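Local coordinates for MmeI (Methylophilus methylotrophus, PDB 5HR4), which binds specific DNA as a Type IIL restriction-modification enzyme and probably methylates the exocyclic amino group of adenine with S-adenosyl-L-methionine as the methyl donor, at residues A[400-405]-A[445-450]; A[483-488]-A[511-516]; A[541-546]-A[802-807]. All coordinates share one frame; numbering follows the deposited sequence.

Contact 1 of 3, residues A[400-405]-A[445-450]; sequences HLIQIN and FARIPL
The polar part of this contact is one arginine reaching across to a backbone carbonyl. R447, its chain extended from CG to NE, brings its guanidinium end-on to I404 O, so that both terminal nitrogens bond to a single oxygen. R447 NH1 lies 2.8 Å from I404 O, within the carbonyl plane, and R447 NH2 also lies 2.8 Å from I404 O but comes from above that plane, off its lone pairs. Each N-H approaches at 135°, the bent geometry expected when two donors share one acceptor. R447 NH1 also makes a salt bridge to D430 on helix 416-440, which probably offsets the nearby charge of R378.

Flat groups meet on one face of the guanidinium. The amide of N405 stacks there with its plane 15° from that of R447, and N405 ND2 sits 3.1 Å above the centre. N405 ND2 and the guanidinium nitrogens are all donors, so their closeness is a stack of faces and not a hydrogen bond; a small planar amide suits this position.

Apolar atoms supply the opposite face. I402 CD1 lies 3.9 Å above the R447 guanidinium plane, offset toward its rim. The same branched side chain crosses F445 obliquely, with I402 CG2 3.5 Å from F445 CZ and I402 CD1 3.6 Å from F445 CE2. F445 CG is anti to its backbone N (chi1 166°), which extends the ring toward the isoleucine.

The two loops lead into strands 409-413 and 455-458, parallel neighbours joined through helix 416-440. The arrangement thus ties together the loops entering both strands of a beta-alpha-beta crossover at one edge of the Rossmann-like methyltransferase sheet.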
loop_
_atom_site.group_PDB
_atom_site.type_symbol
_atom_site.label_atom_id
_atom_site.label_comp_id
_atom_site.label_asym_id
_atom_site.label_seq_id
_atom_site.Cartn_x
_atom_site.Cartn_y
_atom_site.Cartn_z
ATOM N N HIS A 400 10.477 41.072 0.411
ATOM C CA HIS A 400 11.931 41.020 0.336
ATOM C C HIS A 400 12.548 40.083 1.361
ATOM O O HIS A 400 13.736 39.770 1.250
ATOM C CB HIS A 400 12.520 42.427 0.480
ATOM C CG HIS A 400 12.028 43.386 -0.563
ATOM N ND1 HIS A 400 11.638 42.977 -1.823
ATOM C CD2 HIS A 400 11.833 44.726 -0.527
ATOM C CE1 HIS A 400 11.232 44.025 -2.518
ATOM N NE2 HIS A 400 11.339 45.097 -1.754
ATOM N N LEU A 401 11.775 39.608 2.334
ATOM C CA LEU A 401 12.291 38.644 3.295
ATOM C C LEU A 401 12.015 37.207 2.861
ATOM O O LEU A 401 12.922 36.372 2.892
ATOM C CB LEU A 401 11.703 38.921 4.683
ATOM N N ILE A 402 10.784 36.914 2.424
ATOM C CA ILE A 402 10.394 35.546 2.074
ATOM C C ILE A 402 11.312 34.961 1.005
ATOM O O ILE A 402 11.916 35.685 0.202
ATOM C CB ILE A 402 8.932 35.509 1.596
ATOM C CG1 ILE A 402 8.353 34.095 1.723
ATOM C CG2 ILE A 402 8.840 35.974 0.158
ATOM C CD1 ILE A 402 6.824 34.042 1.687
ATOM N N GLN A 403 11.411 33.631 0.989
ATOM C CA GLN A 403 12.270 32.936 0.034
ATOM C C GLN A 403 11.656 31.646 -0.512
ATOM O O GLN A 403 11.585 31.454 -1.737
ATOM C CB GLN A 403 13.621 32.632 0.673
ATOM C CG GLN A 403 14.576 33.801 0.644
ATOM C CD GLN A 403 16.011 33.343 0.728
ATOM O OE1 GLN A 403 16.547 32.768 -0.223
ATOM N NE2 GLN A 403 16.643 33.575 1.871
ATOM N N ILE A 404 11.205 30.776 0.399
ATOM C CA ILE A 404 10.719 29.449 0.047
ATOM C C ILE A 404 9.615 29.521 -1.010
ATOM O O ILE A 404 8.785 30.442 -1.016
ATOM C CB ILE A 404 10.276 28.753 1.345
ATOM C CG1 ILE A 404 11.517 28.555 2.212
ATOM C CG2 ILE A 404 9.633 27.404 1.095
ATOM C CD1 ILE A 404 11.215 28.255 3.638
ATOM N N ASN A 405 9.625 28.567 -1.944
ATOM C CA ASN A 405 8.725 28.649 -3.088
ATOM C C ASN A 405 8.624 27.288 -3.768
ATOM O O ASN A 405 9.442 26.387 -3.553
ATOM C CB ASN A 405 9.186 29.721 -4.087
ATOM C CG ASN A 405 8.023 30.481 -4.713
ATOM O OD1 ASN A 405 6.901 29.964 -4.835
ATOM N ND2 ASN A 405 8.285 31.714 -5.109
ATOM N N PHE A 445 0.446 40.174 1.017
ATOM C CA PHE A 445 1.534 39.647 0.210
ATOM C C PHE A 445 1.040 38.424 -0.543
ATOM O O PHE A 445 0.671 37.425 0.086
ATOM C CB PHE A 445 2.724 39.299 1.089
ATOM C CG PHE A 445 3.741 38.455 0.408
ATOM C CD1 PHE A 445 4.742 39.039 -0.357
ATOM C CD2 PHE A 445 3.715 37.071 0.535
ATOM C CE1 PHE A 445 5.694 38.254 -0.984
ATOM C CE2 PHE A 445 4.667 36.282 -0.085
ATOM C CZ PHE A 445 5.657 36.874 -0.845
ATOM N N ALA A 446 1.041 38.502 -1.881
ATOM C CA ALA A 446 0.631 37.397 -2.738
ATOM C C ALA A 446 1.639 37.216 -3.865
ATOM O O ALA A 446 2.308 38.161 -4.293
ATOM C CB ALA A 446 -0.766 37.613 -3.328
ATOM N N ARG A 447 1.739 35.980 -4.345
ATOM C CA ARG A 447 2.590 35.672 -5.479
ATOM C C ARG A 447 1.747 35.485 -6.736
ATOM O O ARG A 447 1.721 34.397 -7.334
ATOM C CB ARG A 447 3.452 34.445 -5.180
ATOM C CG ARG A 447 4.564 34.730 -4.219
ATOM C CD ARG A 447 5.106 33.451 -3.644
ATOM N NE ARG A 447 6.491 33.607 -3.203
ATOM C CZ ARG A 447 7.107 32.785 -2.357
ATOM N NH1 ARG A 447 6.454 31.744 -1.839
ATOM N NH2 ARG A 447 8.374 32.999 -2.024
ATOM N N ILE A 448 1.079 36.562 -7.140
ATOM C CA ILE A 448 0.333 36.632 -8.391
ATOM C C ILE A 448 0.871 37.804 -9.199
ATOM O O ILE A 448 0.974 38.910 -8.667
ATOM C CB ILE A 448 -1.179 36.803 -8.164
ATOM C CG1 ILE A 448 -1.699 35.697 -7.233
ATOM C CG2 ILE A 448 -1.920 36.802 -9.502
ATOM C CD1 ILE A 448 -1.548 34.323 -7.793
ATOM N N PRO A 449 1.185 37.630 -10.492
ATOM C CA PRO A 449 1.031 36.420 -11.289
ATOM C C PRO A 449 2.016 35.306 -10.927
ATOM O O PRO A 449 3.015 35.512 -10.225
ATOM C CB PRO A 449 1.284 36.932 -12.718
ATOM C CG PRO A 449 2.201 38.020 -12.532
ATOM C CD PRO A 449 1.701 38.731 -11.317
ATOM N N LEU A 450 1.728 34.126 -11.464
ATOM C CA LEU A 450 2.468 32.915 -11.144
ATOM C C LEU A 450 3.825 32.955 -11.835
ATOM O O LEU A 450 3.942 32.640 -13.019
ATOM C CB LEU A 450 1.644 31.701 -11.564
ATOM C CG LEU A 450 0.293 31.625 -10.836
ATOM C CD1 LEU A 450 -0.631 30.568 -11.428
ATOM C CD2 LEU A 450 0.511 31.375 -9.331
#

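Contact 2 of 3, residues A[483-488]-A[511-516]; sequences PFVGKS and LDLVAA. With SFG (sinefungin), chain H; nucleotides of chain B; nucleotides of chain C.
The Asn-Pro-Pro-Phe motif of adenine-N6 methyltransferases ends at P483 and F484, and this contact anchors the loop that continues from it. Running antiparallel, 511-516 braces that loop chiefly through D512. D512 OD1 accepts two N-H groups: V514 N donates from 3.1 Å, nearly straight at 177°, to the anti lone pair of D512 OD1 and closes an Asx turn, while V485 N meets D512 OD1 from above the carboxylate plane. A short acidic side chain suits this double acceptor role. In return L513 N donates to V485 O at 2.8 Å, and the two aliphatic side chains lie side by side, V485 CB 3.7 Å from L513 CB.

The braced loop presents its residues to the DNA and to sinefungin, an analogue of the methyl donor. The F484 ring lies against the adenine of DA7 of chain B, whose C6 is 3.6 Å above the ring centre. P483 CG touches sinefungin C8 at 3.4 Å, and G486 N donates to OP2 of the DA7 phosphate at 3.0 Å, where a CB on residue 486 would be crowded. DA7 N6 stands 2.9 Å from sinefungin NE, consistent with a target adenine poised for methyl transfer.

The loop follows strand 477-480; F484, D512 and V514 pack on strand 532-538, and L513 touches helix 492-502.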
loop_
_atom_site.group_PDB
_atom_site.type_symbol
_atom_site.label_atom_id
_atom_site.label_comp_id
_atom_site.label_asym_id
_atom_site.label_seq_id
_atom_site.Cartn_x
_atom_site.Cartn_y
_atom_site.Cartn_z
ATOM N N PRO A 483 2.914 2.927 -6.078
ATOM C CA PRO A 483 1.796 1.981 -6.183
ATOM C C PRO A 483 2.161 0.566 -5.770
ATOM O O PRO A 483 3.279 0.097 -6.009
ATOM C CB PRO A 483 1.441 2.035 -7.671
ATOM C CG PRO A 483 2.710 2.390 -8.322
ATOM C CD PRO A 483 3.317 3.411 -7.405
ATOM N N PHE A 484 1.172 -0.118 -5.170
ATOM C CA PHE A 484 1.293 -1.496 -4.711
ATOM C C PHE A 484 0.603 -2.394 -5.721
ATOM O O PHE A 484 -0.599 -2.251 -5.964
ATOM C CB PHE A 484 0.623 -1.727 -3.353
ATOM C CG PHE A 484 0.976 -0.740 -2.298
ATOM C CD1 PHE A 484 2.050 0.124 -2.427
ATOM C CD2 PHE A 484 0.224 -0.693 -1.137
ATOM C CE1 PHE A 484 2.344 1.028 -1.410
ATOM C CE2 PHE A 484 0.525 0.197 -0.130
ATOM C CZ PHE A 484 1.587 1.055 -0.269
ATOM N N VAL A 485 1.335 -3.331 -6.293
ATOM C CA VAL A 485 0.686 -4.267 -7.201
ATOM C C VAL A 485 1.350 -5.622 -7.023
ATOM O O VAL A 485 2.574 -5.753 -7.146
ATOM C CB VAL A 485 0.740 -3.799 -8.670
ATOM C CG1 VAL A 485 0.039 -4.827 -9.538
ATOM C CG2 VAL A 485 0.095 -2.404 -8.874
ATOM N N GLY A 486 0.556 -6.630 -6.702
ATOM C CA GLY A 486 1.112 -7.937 -6.434
ATOM C C GLY A 486 1.716 -8.560 -7.672
ATOM O O GLY A 486 1.436 -8.163 -8.797
ATOM N N LYS A 487 2.565 -9.562 -7.448
ATOM C CA LYS A 487 3.310 -10.174 -8.543
ATOM C C LYS A 487 2.393 -10.783 -9.595
ATOM O O LYS A 487 2.770 -10.870 -10.767
ATOM C CB LYS A 487 4.219 -11.251 -7.980
ATOM C CG LYS A 487 3.433 -12.353 -7.266
ATOM C CD LYS A 487 4.292 -13.582 -7.197
ATOM C CE LYS A 487 3.699 -14.613 -6.281
ATOM N NZ LYS A 487 4.697 -15.679 -6.047
ATOM N N SER A 488 1.208 -11.237 -9.194
ATOM C CA SER A 488 0.272 -11.918 -10.076
ATOM C C SER A 488 -0.924 -11.046 -10.415
ATOM O O SER A 488 -1.956 -11.562 -10.859
ATOM C CB SER A 488 -0.214 -13.226 -9.448
ATOM O OG SER A 488 0.867 -14.044 -9.033
ATOM N N LEU A 511 8.190 -9.966 -7.238
ATOM C CA LEU A 511 8.143 -8.807 -6.364
ATOM C C LEU A 511 6.869 -8.011 -6.597
ATOM O O LEU A 511 6.282 -8.041 -7.678
ATOM C CB LEU A 511 9.363 -7.905 -6.586
ATOM C CG LEU A 511 10.639 -8.482 -5.976
ATOM C CD1 LEU A 511 11.867 -7.710 -6.405
ATOM C CD2 LEU A 511 10.477 -8.472 -4.479
ATOM N N ASP A 512 6.439 -7.302 -5.563
ATOM C CA ASP A 512 5.406 -6.302 -5.762
ATOM C C ASP A 512 5.962 -5.215 -6.672
ATOM O O ASP A 512 7.174 -4.974 -6.715
ATOM C CB ASP A 512 4.952 -5.710 -4.416
ATOM C CG ASP A 512 3.569 -5.032 -4.494
ATOM O OD1 ASP A 512 3.479 -3.929 -5.089
ATOM O OD2 ASP A 512 2.574 -5.590 -3.949
ATOM N N LEU A 513 5.073 -4.577 -7.436
ATOM C CA LEU A 513 5.512 -3.466 -8.268
ATOM C C LEU A 513 6.224 -2.399 -7.441
ATOM O O LEU A 513 7.180 -1.774 -7.920
ATOM C CB LEU A 513 4.327 -2.855 -9.019
ATOM C CG LEU A 513 4.728 -1.782 -10.045
ATOM C CD1 LEU A 513 5.868 -2.271 -10.928
ATOM C CD2 LEU A 513 3.547 -1.352 -10.870
ATOM N N VAL A 514 5.778 -2.171 -6.195
ATOM C CA VAL A 514 6.352 -1.075 -5.410
ATOM C C VAL A 514 7.844 -1.289 -5.190
ATOM O O VAL A 514 8.608 -0.317 -5.075
ATOM C CB VAL A 514 5.611 -0.897 -4.066
ATOM C CG1 VAL A 514 5.783 -2.102 -3.170
ATOM C CG2 VAL A 514 6.092 0.372 -3.350
ATOM N N ALA A 515 8.293 -2.550 -5.160
ATOM C CA ALA A 515 9.713 -2.813 -4.959
ATOM C C ALA A 515 10.563 -2.095 -5.994
ATOM O O ALA A 515 11.637 -1.595 -5.666
ATOM C CB ALA A 515 9.981 -4.312 -4.990
ATOM N N ALA A 516 10.062 -1.969 -7.227
ATOM C CA ALA A 516 10.809 -1.322 -8.310
ATOM C C ALA A 516 11.372 0.055 -7.940
ATOM O O ALA A 516 12.468 0.415 -8.380
ATOM C CB ALA A 516 9.918 -1.200 -9.537
HETATM N N SFG H . 1.011 10.002 -2.900
HETATM C CA SFG H . -0.030 10.379 -3.831
HETATM C C SFG H . -1.040 11.207 -3.059
HETATM O O SFG H . -0.846 11.407 -1.840
HETATM O OXT SFG H . -2.051 11.696 -3.618
HETATM C CB SFG H . -0.700 9.137 -4.407
HETATM C CG SFG H . 0.383 8.261 -5.018
HETATM C CD SFG H . -0.278 6.936 -5.328
HETATM N NE SFG H . -0.301 6.179 -4.092
HETATM C "C5'" SFG H . 0.464 6.173 -6.437
HETATM C "C4'" SFG H . 0.652 6.984 -7.764
HETATM O "O4'" SFG H . 1.574 6.409 -8.482
HETATM C "C3'" SFG H . -0.583 6.979 -8.683
HETATM O "O3'" SFG H . -1.052 8.249 -8.739
HETATM C "C2'" SFG H . -0.092 6.470 -10.070
HETATM O "O2'" SFG H . -0.660 7.274 -11.188
HETATM C "C1'" SFG H . 1.190 6.650 -10.029
HETATM N N9 SFG H . 1.934 5.661 -10.744
HETATM C C8 SFG H . 1.690 4.357 -10.846
HETATM N N7 SFG H . 2.667 3.803 -11.567
HETATM C C5 SFG H . 3.519 4.771 -11.902
HETATM C C6 SFG H . 4.675 4.737 -12.643
HETATM N N6 SFG H . 5.381 3.665 -13.302
HETATM N N1 SFG H . 5.379 5.842 -12.859
HETATM C C2 SFG H . 4.941 7.013 -12.336
HETATM N N3 SFG H . 3.795 7.048 -11.607
HETATM C C4 SFG H . 3.080 5.921 -11.389
ATOM P P DA B 7 -3.344 -6.309 -4.752
ATOM O OP1 DA B 7 -4.326 -5.948 -5.813
ATOM O OP2 DA B 7 -1.898 -6.331 -5.079
ATOM O "O5'" DA B 7 -3.637 -5.402 -3.487
ATOM C "C5'" DA B 7 -2.934 -4.253 -3.237
ATOM C "C4'" DA B 7 -3.836 -3.358 -2.448
ATOM O "O4'" DA B 7 -3.169 -2.139 -2.131
ATOM C "C3'" DA B 7 -5.128 -2.981 -3.152
ATOM O "O3'" DA B 7 -6.159 -3.060 -2.204
ATOM C "C2'" DA B 7 -4.874 -1.542 -3.610
ATOM C "C1'" DA B 7 -3.943 -1.030 -2.527
ATOM N N9 DA B 7 -2.970 -0.034 -2.957
ATOM C C8 DA B 7 -2.254 -0.042 -4.108
ATOM N N7 DA B 7 -1.394 0.928 -4.195
ATOM C C5 DA B 7 -1.533 1.611 -2.998
ATOM C C6 DA B 7 -0.882 2.753 -2.459
ATOM N N6 DA B 7 0.066 3.437 -3.103
ATOM N N1 DA B 7 -1.259 3.170 -1.235
ATOM C C2 DA B 7 -2.209 2.492 -0.595
ATOM N N3 DA B 7 -2.879 1.405 -0.995
ATOM C C4 DA B 7 -2.487 1.018 -2.218
ATOM P P DG C 10 -6.861 -19.381 -13.292
ATOM O OP1 DG C 10 -8.048 -19.517 -14.172
ATOM O OP2 DG C 10 -5.935 -20.534 -13.265
ATOM O "O5'" DG C 10 -5.997 -18.068 -13.607
ATOM C "C5'" DG C 10 -6.354 -16.809 -13.001
ATOM C "C4'" DG C 10 -5.136 -15.902 -12.794
ATOM O "O4'" DG C 10 -4.476 -16.243 -11.552
ATOM C "C3'" DG C 10 -4.047 -15.980 -13.863
ATOM O "O3'" DG C 10 -3.387 -14.752 -13.916
ATOM C "C2'" DG C 10 -3.127 -17.059 -13.308
ATOM C "C1'" DG C 10 -3.169 -16.732 -11.823
ATOM N N9 DG C 10 -2.914 -17.876 -10.956
ATOM C C8 DG C 10 -3.443 -19.131 -11.069
ATOM N N7 DG C 10 -3.043 -19.952 -10.133
ATOM C C5 DG C 10 -2.191 -19.184 -9.350
ATOM C C6 DG C 10 -1.464 -19.530 -8.180
ATOM O O6 DG C 10 -1.425 -20.639 -7.601
ATOM N N1 DG C 10 -0.718 -18.433 -7.690
ATOM C C2 DG C 10 -0.698 -17.178 -8.269
ATOM N N2 DG C 10 0.067 -16.267 -7.687
ATOM N N3 DG C 10 -1.379 -16.850 -9.356
ATOM C C4 DG C 10 -2.100 -17.901 -9.845
#

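Contact 3 of 3, residues A[541-546]-A[802-807]; sequences ITQGEQ and GGRLES. With nucleotides of chain B.
E806 OE1 is held by two partners: N4 of DC8 of chain B, which donates to it at 2.8 Å and 161°, and R808, whose NH2 completes a salt bridge. An acceptor facing a cytosine amino group is consistent with reading of that base, and L805 CD2 makes a van der Waals contact with the base, 3.6 Å from DC8 N3.

Between the two segments the grip is lighter. G544 N makes a weak hydrogen bond to G802 O at 3.0 Å, where glycine backbones come close together. G544 has positive phi (50°), and a CB on it or on G803 would collide with the phosphate of DC5 of chain B, so glycine suits both places. Next in the chain, E545 N donates to DC5 OP1 at 2.9 Å.

Q543 and R804 cross at about a right angle, the amide oxygen resting on the aliphatic base of the arginine with Q543 OE1 3.2 Å from R804 CB. Bent at chi2 (-83°), R804 turns its head away to its own loop, where R804 NH1 bonds to S807 O at 3.0 Å; R804 NH2 goes to R799 O.

The contact joins the start of helix 544-556, in the methyltransferase domain, to strand 803-805 of the target recognition domain, which follows helix 792-801 and pairs with strand 808-810.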
loop_
_atom_site.group_PDB
_atom_site.type_symbol
_atom_site.label_atom_id
_atom_site.label_comp_id
_atom_site.label_asym_id
_atom_site.label_seq_id
_atom_site.Cartn_x
_atom_site.Cartn_y
_atom_site.Cartn_z
ATOM N N ILE A 541 6.591 -6.444 1.172
ATOM C CA ILE A 541 8.009 -6.393 0.807
ATOM C C ILE A 541 8.930 -6.533 2.003
ATOM O O ILE A 541 10.152 -6.450 1.836
ATOM C CB ILE A 541 8.418 -5.094 0.087
ATOM C CG1 ILE A 541 8.371 -3.895 1.048
ATOM C CG2 ILE A 541 7.545 -4.837 -1.171
ATOM C CD1 ILE A 541 8.833 -2.568 0.378
ATOM N N THR A 542 8.391 -6.745 3.202
ATOM C CA THR A 542 9.205 -7.031 4.379
ATOM C C THR A 542 8.883 -8.406 4.940
ATOM O O THR A 542 9.239 -8.704 6.089
ATOM C CB THR A 542 9.028 -5.965 5.478
ATOM O OG1 THR A 542 7.653 -5.896 5.886
ATOM C CG2 THR A 542 9.480 -4.581 4.994
ATOM N N GLN A 543 8.218 -9.250 4.153
ATOM C CA GLN A 543 7.701 -10.525 4.626
ATOM C C GLN A 543 7.878 -11.575 3.537
ATOM O O GLN A 543 7.948 -11.260 2.345
ATOM C CB GLN A 543 6.214 -10.412 5.017
ATOM C CG GLN A 543 5.891 -9.287 6.023
ATOM C CD GLN A 543 4.402 -8.953 6.098
ATOM O OE1 GLN A 543 3.599 -9.534 5.390
ATOM N NE2 GLN A 543 4.038 -8.002 6.948
ATOM N N GLY A 544 7.971 -12.828 3.974
ATOM C CA GLY A 544 7.906 -13.982 3.100
ATOM C C GLY A 544 8.821 -13.909 1.897
ATOM O O GLY A 544 9.956 -13.421 1.975
ATOM N N GLU A 545 8.292 -14.374 0.748
ATOM C CA GLU A 545 9.086 -14.674 -0.446
ATOM C C GLU A 545 9.787 -13.458 -1.034
ATOM O O GLU A 545 10.708 -13.624 -1.841
ATOM C CB GLU A 545 8.205 -15.309 -1.529
ATOM C CG GLU A 545 7.530 -14.323 -2.488
ATOM C CD GLU A 545 6.574 -15.009 -3.487
ATOM O OE1 GLU A 545 6.786 -16.203 -3.822
ATOM O OE2 GLU A 545 5.604 -14.353 -3.939
ATOM N N GLN A 546 9.381 -12.252 -0.658
ATOM C CA GLN A 546 9.952 -11.058 -1.260
ATOM C C GLN A 546 11.217 -10.577 -0.561
ATOM O O GLN A 546 12.038 -9.902 -1.205
ATOM C CB GLN A 546 8.912 -9.932 -1.276
ATOM C CG GLN A 546 7.494 -10.391 -1.613
ATOM C CD GLN A 546 6.683 -9.321 -2.311
ATOM O OE1 GLN A 546 7.216 -8.503 -3.060
ATOM N NE2 GLN A 546 5.378 -9.332 -2.081
ATOM N N GLY A 802 7.681 -16.247 7.773
ATOM C CA GLY A 802 6.565 -16.460 6.872
ATOM C C GLY A 802 6.128 -15.158 6.241
ATOM O O GLY A 802 6.726 -14.100 6.422
ATOM N N GLY A 803 5.068 -15.242 5.448
ATOM C CA GLY A 803 4.452 -14.083 4.853
ATOM C C GLY A 803 3.123 -13.807 5.525
ATOM O O GLY A 803 2.765 -14.450 6.515
ATOM N N ARG A 804 2.388 -12.841 4.974
ATOM C CA ARG A 804 1.102 -12.492 5.553
ATOM C C ARG A 804 0.172 -12.056 4.443
ATOM O O ARG A 804 0.605 -11.643 3.362
ATOM C CB ARG A 804 1.209 -11.367 6.604
ATOM C CG ARG A 804 2.204 -11.557 7.735
ATOM C CD ARG A 804 1.630 -12.393 8.849
ATOM N NE ARG A 804 2.592 -12.622 9.920
ATOM C CZ ARG A 804 2.466 -12.146 11.158
ATOM N NH1 ARG A 804 1.407 -11.412 11.502
ATOM N NH2 ARG A 804 3.399 -12.418 12.059
ATOM N N LEU A 805 -1.121 -12.190 4.740
ATOM C CA LEU A 805 -2.226 -11.602 3.986
ATOM C C LEU A 805 -2.783 -10.448 4.810
ATOM O O LEU A 805 -3.464 -10.683 5.814
ATOM C CB LEU A 805 -3.313 -12.640 3.715
ATOM C CG LEU A 805 -4.338 -12.374 2.605
ATOM C CD1 LEU A 805 -5.326 -13.537 2.550
ATOM C CD2 LEU A 805 -5.087 -11.067 2.772
ATOM N N GLU A 806 -2.566 -9.209 4.346
ATOM C CA GLU A 806 -2.595 -8.045 5.226
ATOM C C GLU A 806 -1.724 -8.413 6.416
ATOM O O GLU A 806 -0.504 -8.240 6.375
ATOM C CB GLU A 806 -4.018 -7.651 5.671
ATOM C CG GLU A 806 -4.765 -6.683 4.730
ATOM C CD GLU A 806 -6.071 -6.082 5.317
ATOM O OE1 GLU A 806 -6.728 -6.725 6.182
ATOM O OE2 GLU A 806 -6.444 -4.955 4.886
ATOM N N SER A 807 -2.323 -8.998 7.448
ATOM C CA SER A 807 -1.586 -9.374 8.640
ATOM C C SER A 807 -1.872 -10.786 9.133
ATOM O O SER A 807 -1.182 -11.237 10.054
ATOM C CB SER A 807 -1.864 -8.366 9.771
ATOM O OG SER A 807 -1.033 -7.202 9.653
ATOM P P DC B 8 -7.693 -3.341 -2.601
ATOM O OP1 DC B 8 -8.012 -3.040 -4.006
ATOM O OP2 DC B 8 -8.421 -2.586 -1.558
ATOM O "O5'" DC B 8 -7.893 -4.898 -2.311
ATOM C "C5'" DC B 8 -6.860 -5.834 -2.601
ATOM C "C4'" DC B 8 -7.450 -7.222 -2.760
ATOM O "O4'" DC B 8 -7.191 -8.025 -1.567
ATOM C "C3'" DC B 8 -8.960 -7.252 -2.965
ATOM O "O3'" DC B 8 -9.283 -8.309 -3.865
ATOM C "C2'" DC B 8 -9.479 -7.531 -1.552
ATOM C "C1'" DC B 8 -8.409 -8.489 -1.026
ATOM N N1 DC B 8 -8.271 -8.501 0.478
ATOM C C2 DC B 8 -8.553 -9.667 1.210
ATOM O O2 DC B 8 -8.919 -10.677 0.621
ATOM N N3 DC B 8 -8.411 -9.652 2.551
ATOM C C4 DC B 8 -8.004 -8.541 3.167
ATOM N N4 DC B 8 -7.873 -8.575 4.490
ATOM C C5 DC B 8 -7.706 -7.343 2.444
ATOM C C6 DC B 8 -7.851 -7.369 1.116
ATOM P P DC B 5 4.211 -14.919 0.421
ATOM O OP1 DC B 5 5.365 -14.024 0.690
ATOM O OP2 DC B 5 3.427 -15.556 1.493
ATOM O "O5'" DC B 5 3.146 -14.079 -0.404
ATOM C "C5'" DC B 5 3.516 -13.442 -1.589
ATOM C "C4'" DC B 5 2.280 -13.209 -2.416
ATOM O "O4'" DC B 5 1.682 -14.466 -2.746
ATOM C "C3'" DC B 5 1.168 -12.495 -1.683
ATOM O "O3'" DC B 5 1.399 -11.117 -1.727
ATOM C "C2'" DC B 5 -0.078 -12.896 -2.486
ATOM C "C1'" DC B 5 0.359 -14.207 -3.157
ATOM N N1 DC B 5 -0.450 -15.367 -2.809
ATOM C C2 DC B 5 -1.218 -15.977 -3.802
ATOM O O2 DC B 5 -1.219 -15.488 -4.931
ATOM N N3 DC B 5 -1.951 -17.071 -3.492
ATOM C C4 DC B 5 -1.917 -17.554 -2.242
ATOM N N4 DC B 5 -2.649 -18.643 -1.962
ATOM C C5 DC B 5 -1.128 -16.939 -1.221
ATOM C C6 DC B 5 -0.411 -15.865 -1.553
ATOM P P DC B 4 6.107 -21.574 -2.819
ATOM O OP1 DC B 4 7.398 -21.832 -3.500
ATOM O OP2 DC B 4 5.797 -22.217 -1.519
ATOM O "O5'" DC B 4 6.017 -20.017 -2.617
ATOM C "C5'" DC B 4 5.417 -19.479 -1.443
ATOM C "C4'" DC B 4 4.879 -18.118 -1.782
ATOM O "O4'" DC B 4 3.944 -18.254 -2.875
ATOM C "C3'" DC B 4 4.176 -17.363 -0.669
ATOM O "O3'" DC B 4 4.709 -16.028 -0.633
ATOM C "C2'" DC B 4 2.688 -17.403 -1.079
ATOM C "C1'" DC B 4 2.735 -17.604 -2.586
ATOM N N1 DC B 4 1.622 -18.466 -3.148
ATOM C C2 DC B 4 1.195 -18.257 -4.466
ATOM O O2 DC B 4 1.718 -17.356 -5.129
ATOM N N3 DC B 4 0.216 -19.050 -4.981
ATOM C C4 DC B 4 -0.316 -20.015 -4.238
ATOM N N4 DC B 4 -1.284 -20.748 -4.784
ATOM C C5 DC B 4 0.100 -20.249 -2.889
ATOM C C6 DC B 4 1.072 -19.466 -2.392
#

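The three contacts follow one another along the chain, contact 1 closing before contact 2 opens and contact 2 before contact 3. Contact 1 stands apart, its centre about 40 Å from that of contact 2 and about 47 Å from that of contact 3, at the edge of the methyltransferase sheet remote from DNA. Contacts 2 and 3 have centres about 13 Å apart and touch: K487 NZ forms a salt bridge with E545 OE2 at 2.7 Å, and D512 N approaches Q546 OE1 in a probable hydrogen bond. The loop near the methyl-donor site is thereby coupled, through helix 544-556, to the target recognition domain, consistent with base recognition and methyl transfer taking place side by side on the same DNA.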